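Local coordinates for protein AgaA (Rhizobium radiobacter, PDB 6HLX) that binds the opine agropinic acid as the periplasmic substrate-binding protein of an ABC importer that brings it into the bacterium, at residues A[10-15]-A[26-31]; A[95-100]-A[400-405]; A[103-108]-A[125-130]; A[382-387]-A[470-475]. All blocks are in the same frame, centred on the assembly; numbering follows the deposited sequence.

Contact 1. Residues A[10-15]-A[26-31]; sequences GEPSTL and RTVKLA
Pro12 begins the contact: its ring carbon CG lies 4.3 Å from CG2 of Val28, a loose apolar touch between the loop that leaves strand 3-8 and helix 23-32. The loop and helix pack on the mixed seven-stranded sheet to which strand 3-8 belongs, and there Ile172 of strand 171-176 and Phe195 of strand 190-195 also meet the proline. Two residues on, the carbonyl oxygen of Thr14 lies 3.0 Å from a water whose oxygen accepts from NZ of Lys29 at 3.1 Å. Leu15 carries most of the packing. With its CG turned anti to the carbonyl carbon (chi1 -68°), it brings its fork against Val28 at about a right angle: CD2 is 3.9 Å from CB of Val28, and CD1 is 4.1 Å from Val28 CG1. Ile172 rests on both side chains and joins them to the sheet. The carbonyl oxygen of Leu15 lies beside the aliphatic run of Lys29, 3.6 Å from its CD. A bend at chi3 (-60°) in the lysine helps direct NZ into the loop, where the carbonyls of Thr17 and Val19 accept from it and Glu135 supplies a salt bridge. No direct hydrogen bond joins the two segments; the interface is made of hydrocarbon from Pro12, Leu15, Val28 and the lysine methylenes, and the buried ammonium, gripped by loop carbonyls and a carboxylate, probably stays charged.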
loop_
_atom_site.group_PDB
_atom_site.type_symbol
_atom_site.label_atom_id
_atom_site.label_comp_id
_atom_site.label_asym_id
_atom_site.label_seq_id
_atom_site.Cartn_x
_atom_site.Cartn_y
_atom_site.Cartn_z
ATOM N N GLY A 10 -3.061 -0.421 -14.480
ATOM C CA GLY A 10 -4.168 0.516 -14.602
ATOM C C GLY A 10 -3.722 1.950 -14.753
ATOM O O GLY A 10 -2.559 2.279 -14.515
ATOM N N GLU A 11 -4.686 2.811 -15.048
ATOM C CA GLU A 11 -4.441 4.237 -15.136
ATOM C C GLU A 11 -4.653 4.849 -13.746
ATOM O O GLU A 11 -5.711 4.641 -13.148
ATOM C CB GLU A 11 -5.402 4.868 -16.158
ATOM C CG GLU A 11 -5.317 6.381 -16.239
ATOM C CD GLU A 11 -5.986 6.992 -17.462
ATOM O OE1 GLU A 11 -5.565 8.094 -17.878
ATOM O OE2 GLU A 11 -6.927 6.373 -18.011
ATOM N N PRO A 12 -3.698 5.647 -13.228
ATOM C CA PRO A 12 -3.923 6.262 -11.903
ATOM C C PRO A 12 -5.154 7.173 -11.915
ATOM O O PRO A 12 -5.345 7.976 -12.846
ATOM C CB PRO A 12 -2.657 7.104 -11.688
ATOM C CG PRO A 12 -1.586 6.370 -12.501
ATOM C CD PRO A 12 -2.350 5.949 -13.747
ATOM N N SER A 13 -5.998 7.048 -10.888
ATOM C CA SER A 13 -7.184 7.906 -10.754
ATOM C C SER A 13 -6.736 9.343 -10.439
ATOM O O SER A 13 -7.407 10.304 -10.819
ATOM C CB SER A 13 -8.082 7.381 -9.638
ATOM O OG SER A 13 -7.348 7.349 -8.427
ATOM N N THR A 14 -5.563 9.477 -9.785
ATOM C CA THR A 14 -4.953 10.764 -9.443
ATOM C C THR A 14 -3.474 10.614 -9.112
ATOM O O THR A 14 -3.035 9.548 -8.675
ATOM C CB THR A 14 -5.687 11.466 -8.271
ATOM O OG1 THR A 14 -5.128 12.786 -8.126
ATOM C CG2 THR A 14 -5.582 10.698 -6.939
ATOM N N LEU A 15 -2.710 11.698 -9.311
ATOM C CA LEU A 15 -1.321 11.732 -8.886
ATOM C C LEU A 15 -1.204 12.637 -7.637
ATOM O O LEU A 15 -0.100 12.852 -7.144
ATOM C CB LEU A 15 -0.393 12.197 -10.006
ATOM C CG LEU A 15 -0.243 11.222 -11.190
ATOM C CD1 LEU A 15 0.711 11.807 -12.239
ATOM C CD2 LEU A 15 0.294 9.855 -10.713
ATOM N N ARG A 26 0.932 5.069 -7.217
ATOM C CA ARG A 26 2.160 5.094 -6.412
ATOM C C ARG A 26 3.411 4.910 -7.275
ATOM O O ARG A 26 4.401 5.601 -7.058
ATOM C CB ARG A 26 2.127 4.001 -5.346
ATOM C CG ARG A 26 1.186 4.379 -4.223
ATOM C CD ARG A 26 1.070 3.249 -3.240
ATOM N NE ARG A 26 1.003 3.801 -1.889
ATOM C CZ ARG A 26 0.939 3.070 -0.783
ATOM N NH1 ARG A 26 0.848 1.745 -0.858
ATOM N NH2 ARG A 26 0.960 3.657 0.407
ATOM N N THR A 27 3.369 3.960 -8.248
ATOM C CA THR A 27 4.532 3.673 -9.109
ATOM C C THR A 27 4.963 4.940 -9.878
ATOM O O THR A 27 6.148 5.227 -9.941
ATOM C CB THR A 27 4.204 2.498 -10.068
ATOM O OG1 THR A 27 3.852 1.360 -9.265
ATOM C CG2 THR A 27 5.377 2.159 -11.020
ATOM N N VAL A 28 3.984 5.721 -10.403
ATOM C CA VAL A 28 4.294 6.958 -11.116
ATOM C C VAL A 28 4.808 8.012 -10.109
ATOM O O VAL A 28 5.824 8.665 -10.355
ATOM C CB VAL A 28 3.105 7.476 -11.966
ATOM C CG1 VAL A 28 3.475 8.781 -12.680
ATOM C CG2 VAL A 28 2.651 6.415 -12.984
ATOM N N LYS A 29 4.132 8.144 -8.967
ATOM C CA LYS A 29 4.566 9.130 -7.946
ATOM C C LYS A 29 6.007 8.886 -7.496
ATOM O O LYS A 29 6.741 9.844 -7.273
ATOM C CB LYS A 29 3.673 9.074 -6.697
ATOM C CG LYS A 29 2.334 9.765 -6.924
ATOM C CD LYS A 29 1.567 10.073 -5.622
ATOM C CE LYS A 29 1.248 8.810 -4.816
ATOM N NZ LYS A 29 0.248 9.085 -3.735
ATOM N N LEU A 30 6.415 7.612 -7.385
ATOM C CA LEU A 30 7.760 7.276 -6.897
ATOM C C LEU A 30 8.874 7.519 -7.936
ATOM O O LEU A 30 10.056 7.501 -7.591
ATOM C CB LEU A 30 7.793 5.861 -6.312
ATOM C CG LEU A 30 6.927 5.706 -5.056
ATOM C CD1 LEU A 30 6.732 4.252 -4.720
ATOM C CD2 LEU A 30 7.489 6.517 -3.855
ATOM N N ALA A 31 8.493 7.839 -9.168
ATOM C CA ALA A 31 9.462 8.239 -10.187
ATOM C C ALA A 31 9.685 9.757 -10.094
ATOM O O ALA A 31 10.779 10.231 -10.376
ATOM C CB ALA A 31 8.910 7.900 -11.576
HETATM O O HOH W 1 -1.787 9.717 -5.992
#

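Contact 2. Residues A[95-100]-A[400-405]; sequences KASFRN and VRTNNS. With G9Z (agropinic acid), chain E; EDO (1,2-ethanediol), chain B; SO4 (sulfate ion), chain U.
Two donors stand close together here: ND2 of Asn100 is 3.1 Å from NH2 of Arg401 without being bonded to it. The type I turn Ala96-Arg99 leads into helix 99-102, with Phe98 at the N-cap position, and faces a loop of the agropinic acid pocket 300 residues further on; the bilobal solute-binding fold brings them together. The crowding of nitrogens is explained by acceptors nearby: ND2 of Asn100 is bonded to the carbonyl of Gly395, NH2 of Arg401 to that of Lys398 and its NH1 to that of Tyr394, while Asn100 OD1 accepts from Lys398 N. The side chains cross at about a right angle, yet the amide and guanidinium planes are only 16° apart. Over one face of the guanidinium lies Asn404 ND2, 3.6 Å above the plane and over its centre; the same asparagine takes Arg401 N on its OD1 at 2.8 Å, the donor standing 42° out of the carbonyl plane. Further along, two waters bridge the segments. Both donate to the carbonyl oxygen of Ser97; one accepts from Thr402 OG1 at 2.8 Å, the other from Thr402 N at 2.9 Å. A chi1 of 57° sets Thr402 OG1 between its backbone N and carbonyl carbon, facing the first water, and leaves CG2 to meet Ser97 CB at 4.2 Å. From the pocket side, hydroxyl OAT of agropinic acid donates to the carbonyl oxygen of Thr402 at 2.7 Å.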
loop_
_atom_site.group_PDB
_atom_site.type_symbol
_atom_site.label_atom_id
_atom_site.label_comp_id
_atom_site.label_asym_id
_atom_site.label_seq_id
_atom_site.Cartn_x
_atom_site.Cartn_y
_atom_site.Cartn_z
ATOM N N LYS A 95 -8.043 15.317 2.148
ATOM C CA LYS A 95 -8.231 13.947 1.673
ATOM C C LYS A 95 -6.980 13.046 1.834
ATOM O O LYS A 95 -6.922 11.993 1.199
ATOM C CB LYS A 95 -8.751 13.952 0.217
ATOM C CG LYS A 95 -7.881 14.669 -0.804
ATOM C CD LYS A 95 -8.671 14.880 -2.099
ATOM C CE LYS A 95 -8.198 16.077 -2.878
ATOM N NZ LYS A 95 -9.162 16.447 -3.952
ATOM N N ALA A 96 -6.006 13.423 2.692
ATOM C CA ALA A 96 -4.809 12.591 2.860
ATOM C C ALA A 96 -5.182 11.226 3.402
ATOM O O ALA A 96 -5.841 11.125 4.452
ATOM C CB ALA A 96 -3.817 13.266 3.793
ATOM N N SER A 97 -4.744 10.168 2.699
ATOM C CA SER A 97 -5.065 8.795 3.106
ATOM C C SER A 97 -4.426 8.367 4.432
ATOM O O SER A 97 -4.973 7.463 5.087
ATOM C CB SER A 97 -4.666 7.809 2.007
ATOM O OG SER A 97 -5.307 8.156 0.786
ATOM N N PHE A 98 -3.244 8.950 4.787
ATOM C CA PHE A 98 -2.515 8.550 5.988
ATOM C C PHE A 98 -2.513 9.617 7.051
ATOM O O PHE A 98 -1.622 9.640 7.910
ATOM C CB PHE A 98 -1.098 8.075 5.636
ATOM C CG PHE A 98 -1.132 6.817 4.796
ATOM C CD1 PHE A 98 -1.317 5.567 5.393
ATOM C CD2 PHE A 98 -1.025 6.884 3.407
ATOM C CE1 PHE A 98 -1.378 4.403 4.618
ATOM C CE2 PHE A 98 -1.095 5.721 2.626
ATOM C CZ PHE A 98 -1.291 4.489 3.238
ATOM N N ARG A 99 -3.536 10.474 7.031
ATOM C CA ARG A 99 -3.651 11.530 8.049
ATOM C C ARG A 99 -3.628 10.926 9.485
ATOM O O ARG A 99 -2.982 11.479 10.372
ATOM C CB ARG A 99 -4.964 12.324 7.846
ATOM C CG ARG A 99 -5.280 13.272 9.011
ATOM C CD ARG A 99 -6.351 14.278 8.671
ATOM N NE ARG A 99 -7.617 13.658 8.263
ATOM C CZ ARG A 99 -8.623 13.363 9.092
ATOM N NH1 ARG A 99 -8.508 13.588 10.395
ATOM N NH2 ARG A 99 -9.753 12.850 8.619
ATOM N N ASN A 100 -4.327 9.809 9.709
ATOM C CA ASN A 100 -4.384 9.233 11.067
ATOM C C ASN A 100 -2.986 8.917 11.617
ATOM O O ASN A 100 -2.702 9.167 12.800
ATOM C CB ASN A 100 -5.219 7.949 11.075
ATOM C CG ASN A 100 -6.176 7.846 12.239
ATOM O OD1 ASN A 100 -6.781 8.837 12.660
ATOM N ND2 ASN A 100 -6.356 6.632 12.775
ATOM N N VAL A 400 -12.298 5.849 8.671
ATOM C CA VAL A 400 -12.477 5.202 7.364
ATOM C C VAL A 400 -11.153 5.389 6.638
ATOM O O VAL A 400 -10.799 6.500 6.279
ATOM C CB VAL A 400 -13.684 5.748 6.560
ATOM C CG1 VAL A 400 -13.742 5.109 5.170
ATOM C CG2 VAL A 400 -14.995 5.505 7.328
ATOM N N ARG A 401 -10.401 4.310 6.498
ATOM C CA ARG A 401 -9.070 4.357 5.884
ATOM C C ARG A 401 -8.950 3.322 4.770
ATOM O O ARG A 401 -9.783 2.421 4.666
ATOM C CB ARG A 401 -7.970 4.152 6.954
ATOM C CG ARG A 401 -8.101 5.125 8.140
ATOM C CD ARG A 401 -6.950 5.051 9.138
ATOM N NE ARG A 401 -6.814 3.745 9.783
ATOM C CZ ARG A 401 -7.338 3.429 10.969
ATOM N NH1 ARG A 401 -7.096 2.242 11.510
ATOM N NH2 ARG A 401 -8.116 4.296 11.616
ATOM N N THR A 402 -7.868 3.397 3.980
ATOM C CA THR A 402 -7.706 2.445 2.877
ATOM C C THR A 402 -7.559 0.978 3.338
ATOM O O THR A 402 -7.959 0.093 2.592
ATOM C CB THR A 402 -6.465 2.827 2.016
ATOM O OG1 THR A 402 -5.301 2.860 2.866
ATOM C CG2 THR A 402 -6.653 4.154 1.259
ATOM N N ASN A 403 -7.010 0.731 4.550
ATOM C CA ASN A 403 -6.684 -0.618 5.039
ATOM C C ASN A 403 -7.470 -1.097 6.253
ATOM O O ASN A 403 -7.268 -2.236 6.664
ATOM C CB ASN A 403 -5.189 -0.701 5.385
ATOM C CG ASN A 403 -4.281 -0.680 4.184
ATOM O OD1 ASN A 403 -3.176 -0.096 4.208
ATOM N ND2 ASN A 403 -4.711 -1.339 3.117
ATOM N N ASN A 404 -8.317 -0.252 6.826
ATOM C CA ASN A 404 -9.020 -0.665 8.054
ATOM C C ASN A 404 -10.442 -1.192 7.811
ATOM O O ASN A 404 -10.924 -1.224 6.674
ATOM C CB ASN A 404 -9.022 0.476 9.098
ATOM C CG ASN A 404 -10.110 1.507 8.890
ATOM O OD1 ASN A 404 -10.466 1.825 7.753
ATOM N ND2 ASN A 404 -10.659 2.061 9.985
ATOM N N SER A 405 -11.116 -1.563 8.912
ATOM C CA SER A 405 -12.517 -1.969 8.913
ATOM C C SER A 405 -13.298 -0.741 9.407
ATOM O O SER A 405 -13.186 -0.374 10.589
ATOM C CB SER A 405 -12.721 -3.179 9.822
ATOM O OG SER A 405 -12.400 -4.297 9.009
HETATM O OAM G9Z E . -3.756 -0.963 -6.153
HETATM C CAB G9Z E . -4.218 -2.112 -6.128
HETATM C CAC G9Z E . -4.782 -2.732 -7.261
HETATM C CB G9Z E . -5.215 -4.159 -6.801
HETATM C CA G9Z E . -5.002 -4.171 -5.297
HETATM C C G9Z E . -4.230 -5.307 -4.894
HETATM O O G9Z E . -2.971 -5.236 -4.948
HETATM N N G9Z E . -4.354 -2.849 -5.010
HETATM C CAG G9Z E . -3.815 -2.444 -3.655
HETATM C CAH G9Z E . -4.952 -1.963 -2.752
HETATM O OAP G9Z E . -5.815 -3.081 -2.545
HETATM C CAI G9Z E . -4.454 -1.436 -1.403
HETATM O OAQ G9Z E . -3.281 -0.612 -1.622
HETATM C CAJ G9Z E . -5.527 -0.536 -0.702
HETATM O OAR G9Z E . -5.010 -0.062 0.554
HETATM C CAK G9Z E . -6.929 -1.162 -0.504
HETATM O OAT G9Z E . -7.864 -0.135 -0.120
HETATM C CAL G9Z E . -6.923 -2.329 0.495
HETATM O OAS G9Z E . -8.225 -2.952 0.532
HETATM O OXT G9Z E . -4.850 -6.344 -4.535
HETATM C C1 EDO B . -7.533 19.821 0.149
HETATM O O1 EDO B . -8.580 20.526 0.794
HETATM C C2 EDO B . -7.845 18.320 0.191
HETATM O O2 EDO B . -6.659 17.614 0.517
HETATM S S SO4 U . -13.979 9.490 9.099
HETATM O O1 SO4 U . -15.283 9.271 8.409
HETATM O O2 SO4 U . -12.911 8.840 8.346
HETATM O O3 SO4 U . -13.710 10.932 9.144
HETATM O O4 SO4 U . -14.086 8.970 10.458
HETATM O O HOH W 2 -4.841 4.345 5.178
HETATM O O HOH W 3 -7.138 6.241 4.071
#

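Contact 3. Residues A[103-108]-A[125-130]; sequences SSISKI and VAMIDY
Where the chain enters edge strand 105-110 of the five-stranded antiparallel sheet, Ser104, just before the strand, and Ile105, its first residue, meet Met127, the first residue of helix 127-131. A single methyl group does the touching: CE of Met127 comes to 3.2 Å from OG of Ser104 and 4.2 Å from CG1 of Ile105. The first approach is a close meeting of a methyl with a hydroxyl oxygen, the second an ordinary apolar touch. Met127 leaves the helix with CG anti to the backbone N (chi1 -175°), then curls at chi2 (53°) and chi3 (64°), which folds the thioether back and presents CE rather than the sulfur to these two residues. Strands 105-110 and 115-120 are antiparallel neighbours, and the chain passes from the second of them into helix 127-131; the methionine thus packs back on the start of the hairpin that precedes its helix. The strand is irregular just beyond the contact: Ser106 and Lys107 both face Thr119 in a classic beta bulge. Before it, Ser104 still pairs with Ser121 through the backbone. Ile105 packs on Leu120 of the neighbouring strand and on Leu90 of helix 79-90. On the helix side the first turn is held by the backbone bond from Tyr130 N to Ala126 O, 3.0 Å long, and Ile128 reaches strand 45-55 of the same sheet, where it touches Ile45, Tyr53 and Val55.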
loop_
_atom_site.group_PDB
_atom_site.type_symbol
_atom_site.label_atom_id
_atom_site.label_comp_id
_atom_site.label_asym_id
_atom_site.label_seq_id
_atom_site.Cartn_x
_atom_site.Cartn_y
_atom_site.Cartn_z
ATOM N N SER A 103 -0.944 12.109 12.310
ATOM C CA SER A 103 -1.678 13.072 13.154
ATOM C C SER A 103 -1.033 13.402 14.508
ATOM O O SER A 103 -1.403 14.413 15.116
ATOM C CB SER A 103 -3.133 12.637 13.376
ATOM O OG SER A 103 -3.176 11.461 14.167
ATOM N N SER A 104 -0.057 12.600 14.958
ATOM C CA SER A 104 0.659 12.896 16.205
ATOM C C SER A 104 1.597 14.102 16.045
ATOM O O SER A 104 2.055 14.622 17.050
ATOM C CB SER A 104 1.417 11.678 16.705
ATOM O OG SER A 104 2.290 11.201 15.699
ATOM N N ILE A 105 1.870 14.556 14.810
ATOM C CA ILE A 105 2.699 15.755 14.611
ATOM C C ILE A 105 1.895 16.943 15.176
ATOM O O ILE A 105 0.824 17.249 14.648
ATOM C CB ILE A 105 3.081 15.983 13.125
ATOM C CG1 ILE A 105 4.001 14.849 12.603
ATOM C CG2 ILE A 105 3.724 17.367 12.969
ATOM C CD1 ILE A 105 4.140 14.791 11.009
ATOM N N SER A 106 2.388 17.579 16.254
ATOM C CA SER A 106 1.657 18.702 16.858
ATOM C C SER A 106 2.296 20.062 16.600
ATOM O O SER A 106 1.626 21.086 16.733
ATOM C CB SER A 106 1.423 18.477 18.356
ATOM O OG SER A 106 2.636 18.235 19.046
ATOM N N LYS A 107 3.589 20.086 16.280
ATOM C CA LYS A 107 4.298 21.337 16.004
ATOM C C LYS A 107 5.301 21.111 14.886
ATOM O O LYS A 107 5.980 20.079 14.880
ATOM C CB LYS A 107 5.013 21.808 17.289
ATOM C CG LYS A 107 5.693 23.174 17.166
ATOM C CD LYS A 107 5.993 23.786 18.532
ATOM C CE LYS A 107 7.265 23.258 19.149
ATOM N NZ LYS A 107 7.610 23.970 20.411
ATOM N N ILE A 108 5.374 22.053 13.924
ATOM C CA ILE A 108 6.348 21.994 12.838
ATOM C C ILE A 108 7.091 23.327 12.873
ATOM O O ILE A 108 6.482 24.383 12.657
ATOM C CB ILE A 108 5.725 21.748 11.437
ATOM C CG1 ILE A 108 4.858 20.464 11.403
ATOM C CG2 ILE A 108 6.856 21.692 10.369
ATOM C CD1 ILE A 108 3.861 20.358 10.176
ATOM N N VAL A 125 8.000 5.599 17.488
ATOM C CA VAL A 125 9.230 5.025 16.920
ATOM C C VAL A 125 9.002 4.692 15.403
ATOM O O VAL A 125 9.940 4.252 14.737
ATOM C CB VAL A 125 9.670 3.754 17.700
ATOM C CG1 VAL A 125 10.018 4.099 19.153
ATOM C CG2 VAL A 125 8.593 2.660 17.628
ATOM N N ALA A 126 7.759 4.857 14.892
ATOM C CA ALA A 126 7.420 4.558 13.488
ATOM C C ALA A 126 7.282 5.819 12.619
ATOM O O ALA A 126 7.009 5.704 11.426
ATOM C CB ALA A 126 6.131 3.761 13.433
ATOM N N MET A 127 7.410 7.016 13.218
ATOM C CA MET A 127 7.244 8.272 12.485
ATOM C C MET A 127 8.178 8.362 11.283
ATOM O O MET A 127 7.740 8.801 10.214
ATOM C CB MET A 127 7.417 9.482 13.419
ATOM C CG MET A 127 7.129 10.841 12.754
ATOM S SD MET A 127 5.509 10.920 11.928
ATOM C CE MET A 127 4.401 10.723 13.304
ATOM N N ILE A 128 9.469 7.980 11.444
ATOM C CA ILE A 128 10.391 8.048 10.290
ATOM C C ILE A 128 9.878 7.152 9.140
ATOM O O ILE A 128 9.868 7.564 7.968
ATOM C CB ILE A 128 11.852 7.694 10.706
ATOM C CG1 ILE A 128 12.441 8.771 11.651
ATOM C CG2 ILE A 128 12.762 7.498 9.493
ATOM C CD1 ILE A 128 12.695 10.162 11.005
ATOM N N ASP A 129 9.359 5.961 9.501
ATOM C CA ASP A 129 8.805 5.046 8.478
ATOM C C ASP A 129 7.584 5.661 7.778
ATOM O O ASP A 129 7.481 5.579 6.543
ATOM C CB ASP A 129 8.441 3.696 9.098
ATOM C CG ASP A 129 9.665 2.937 9.583
ATOM O OD1 ASP A 129 10.256 2.204 8.785
ATOM O OD2 ASP A 129 10.023 3.081 10.764
ATOM N N TYR A 130 6.683 6.315 8.534
ATOM C CA TYR A 130 5.511 6.954 7.911
ATOM C C TYR A 130 5.906 8.143 7.026
ATOM O O TYR A 130 5.230 8.411 6.029
ATOM C CB TYR A 130 4.419 7.310 8.929
ATOM C CG TYR A 130 3.633 6.084 9.370
ATOM C CD1 TYR A 130 2.848 5.370 8.464
ATOM C CD2 TYR A 130 3.635 5.668 10.701
ATOM C CE1 TYR A 130 2.104 4.258 8.864
ATOM C CE2 TYR A 130 2.882 4.564 11.114
ATOM C CZ TYR A 130 2.132 3.855 10.188
ATOM O OH TYR A 130 1.391 2.756 10.562
#

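Contact 4. Residues A[382-387]-A[470-475]; sequences EITDAD and GFLTFQ
Thr384 sets its methyl CG2 against the branch of Leu472, 3.7 Å from CG and 3.8 Å from CD2, the two side chains crossing at about a right angle. With OG1 between the backbone N and the carbonyl carbon (chi1 61°), CG2 falls anti to the carbonyl carbon and meets the leucine; Tyr291 also lies against Thr384. Next to it the carbonyl oxygen of Ile383 meets the edge of the Phe471 ring, near its plane and 4.1 Å from CD2; Trp388 packs edge-to-face with that phenylalanine. Residues 471-475 form a 3-10 segment whose Phe474 belongs to the agropinic acid pocket; 382-387 lies in the loop between strand 374-379 and helix 388-393. Ahead of the turn into that helix, Asp385 makes a capping bond, OD2 accepting from Asp387 N at 2.8 Å from above the carboxylate plane. Water spans the other end. One molecule donates to Glu382 O at 3.0 Å and accepts from NE2 of Gln475 at 3.1 Å; a second accepts from the same NE2 at 3.0 Å and lies 2.9 Å from OE1 of Glu382, the carboxylate oxygen that also forms a salt bridge with Arg26.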
loop_
_atom_site.group_PDB
_atom_site.type_symbol
_atom_site.label_atom_id
_atom_site.label_comp_id
_atom_site.label_asym_id
_atom_site.label_seq_id
_atom_site.Cartn_x
_atom_site.Cartn_y
_atom_site.Cartn_z
ATOM N N GLU A 382 2.003 -0.957 5.455
ATOM C CA GLU A 382 2.485 0.213 4.675
ATOM C C GLU A 382 3.882 0.682 5.062
ATOM O O GLU A 382 4.487 1.481 4.352
ATOM C CB GLU A 382 1.474 1.355 4.759
ATOM C CG GLU A 382 0.105 0.994 4.174
ATOM C CD GLU A 382 0.022 0.885 2.653
ATOM O OE1 GLU A 382 1.032 1.113 1.937
ATOM O OE2 GLU A 382 -1.083 0.538 2.182
ATOM N N ILE A 383 4.391 0.190 6.191
ATOM C CA ILE A 383 5.735 0.458 6.695
ATOM C C ILE A 383 6.316 -0.874 7.185
ATOM O O ILE A 383 5.560 -1.818 7.428
ATOM C CB ILE A 383 5.750 1.519 7.837
ATOM C CG1 ILE A 383 4.899 1.078 9.047
ATOM C CG2 ILE A 383 5.336 2.917 7.284
ATOM C CD1 ILE A 383 5.203 1.872 10.325
ATOM N N THR A 384 7.640 -0.943 7.338
ATOM C CA THR A 384 8.265 -2.181 7.783
ATOM C C THR A 384 8.565 -2.180 9.299
ATOM O O THR A 384 9.448 -2.900 9.738
ATOM C CB THR A 384 9.500 -2.506 6.954
ATOM O OG1 THR A 384 10.416 -1.431 7.122
ATOM C CG2 THR A 384 9.176 -2.694 5.483
ATOM N N ASP A 385 7.863 -1.359 10.071
ATOM C CA ASP A 385 7.947 -1.390 11.528
ATOM C C ASP A 385 6.652 -2.090 11.961
ATOM O O ASP A 385 5.625 -1.985 11.259
ATOM C CB ASP A 385 8.000 0.032 12.132
ATOM C CG ASP A 385 8.008 -0.007 13.657
ATOM O OD1 ASP A 385 9.067 -0.314 14.239
ATOM O OD2 ASP A 385 6.933 0.181 14.258
ATOM N N ALA A 386 6.655 -2.707 13.165
ATOM C CA ALA A 386 5.469 -3.394 13.708
ATOM C C ALA A 386 4.243 -2.470 13.758
ATOM O O ALA A 386 3.100 -2.962 13.748
ATOM C CB ALA A 386 5.758 -3.900 15.101
ATOM N N ASP A 387 4.466 -1.136 13.847
ATOM C CA ASP A 387 3.350 -0.182 13.904
ATOM C C ASP A 387 2.543 -0.103 12.597
ATOM O O ASP A 387 1.551 0.634 12.539
ATOM C CB ASP A 387 3.782 1.215 14.380
ATOM C CG ASP A 387 2.596 2.101 14.735
ATOM O OD1 ASP A 387 1.739 1.655 15.535
ATOM O OD2 ASP A 387 2.488 3.203 14.155
ATOM N N GLY A 470 9.377 -8.053 0.692
ATOM C CA GLY A 470 8.221 -8.264 1.565
ATOM C C GLY A 470 7.159 -7.201 1.376
ATOM O O GLY A 470 6.720 -6.971 0.252
ATOM N N PHE A 471 6.825 -6.474 2.466
ATOM C CA PHE A 471 5.801 -5.415 2.440
ATOM C C PHE A 471 6.150 -4.204 1.570
ATOM O O PHE A 471 5.291 -3.334 1.375
ATOM C CB PHE A 471 5.512 -4.943 3.886
ATOM C CG PHE A 471 4.594 -5.802 4.715
ATOM C CD1 PHE A 471 3.882 -6.860 4.142
ATOM C CD2 PHE A 471 4.443 -5.566 6.083
ATOM C CE1 PHE A 471 2.991 -7.627 4.917
ATOM C CE2 PHE A 471 3.566 -6.344 6.855
ATOM C CZ PHE A 471 2.837 -7.355 6.265
ATOM N N LEU A 472 7.388 -4.106 1.069
ATOM C CA LEU A 472 7.780 -2.948 0.247
ATOM C C LEU A 472 7.488 -3.135 -1.232
ATOM O O LEU A 472 7.795 -2.234 -2.032
ATOM C CB LEU A 472 9.275 -2.624 0.438
ATOM C CG LEU A 472 9.650 -2.165 1.830
ATOM C CD1 LEU A 472 11.116 -2.010 1.944
ATOM C CD2 LEU A 472 8.956 -0.855 2.170
ATOM N N THR A 473 6.884 -4.281 -1.628
ATOM C CA THR A 473 6.675 -4.533 -3.068
ATOM C C THR A 473 5.895 -3.420 -3.790
ATOM O O THR A 473 6.250 -3.090 -4.930
ATOM C CB THR A 473 6.071 -5.921 -3.338
ATOM O OG1 THR A 473 5.967 -6.130 -4.760
ATOM C CG2 THR A 473 4.697 -6.116 -2.676
ATOM N N PHE A 474 4.882 -2.818 -3.152
ATOM C CA PHE A 474 4.105 -1.758 -3.825
ATOM C C PHE A 474 4.899 -0.447 -4.043
ATOM O O PHE A 474 4.412 0.451 -4.740
ATOM C CB PHE A 474 2.781 -1.478 -3.109
ATOM C CG PHE A 474 1.758 -2.596 -3.093
ATOM C CD1 PHE A 474 1.863 -3.682 -3.966
ATOM C CD2 PHE A 474 0.653 -2.536 -2.246
ATOM C CE1 PHE A 474 0.887 -4.691 -3.979
ATOM C CE2 PHE A 474 -0.307 -3.565 -2.239
ATOM C CZ PHE A 474 -0.183 -4.631 -3.102
ATOM N N GLN A 475 6.092 -0.337 -3.403
ATOM C CA GLN A 475 6.970 0.835 -3.555
ATOM C C GLN A 475 8.093 0.564 -4.551
ATOM O O GLN A 475 9.007 1.388 -4.675
ATOM C CB GLN A 475 7.567 1.254 -2.204
ATOM C CG GLN A 475 6.485 1.696 -1.213
ATOM C CD GLN A 475 7.093 2.367 -0.014
ATOM O OE1 GLN A 475 8.246 2.774 -0.046
ATOM N NE2 GLN A 475 6.321 2.488 1.058
HETATM O O HOH W 4 6.182 3.849 3.868
HETATM O O HOH W 5 3.829 0.806 1.423
#

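Glu382 and Arg26 tie three contacts together beside the agropinic acid. The salt bridge from Arg26 NH1 to Glu382 OE1 (2.9 Å) joins contact 1 to contact 4, and Phe98 of contact 2 packs on both residues, its CE2 3.7 Å from Arg26 NH2 and its CE1 3.7 Å from Glu382 CG. Contacts 2 and 4 supply Thr402, Asn403 and Phe474 to the pocket, whereas Pro12 of contact 1 stays about 10 Å from the ligand. Contact 3 is nested in the loop closed by contact 2, its strand following helix 99-102, and touches contact 4, where Tyr130 OH probably bonds to Asp387 O; its centre is about 24 Å from that of contact 1.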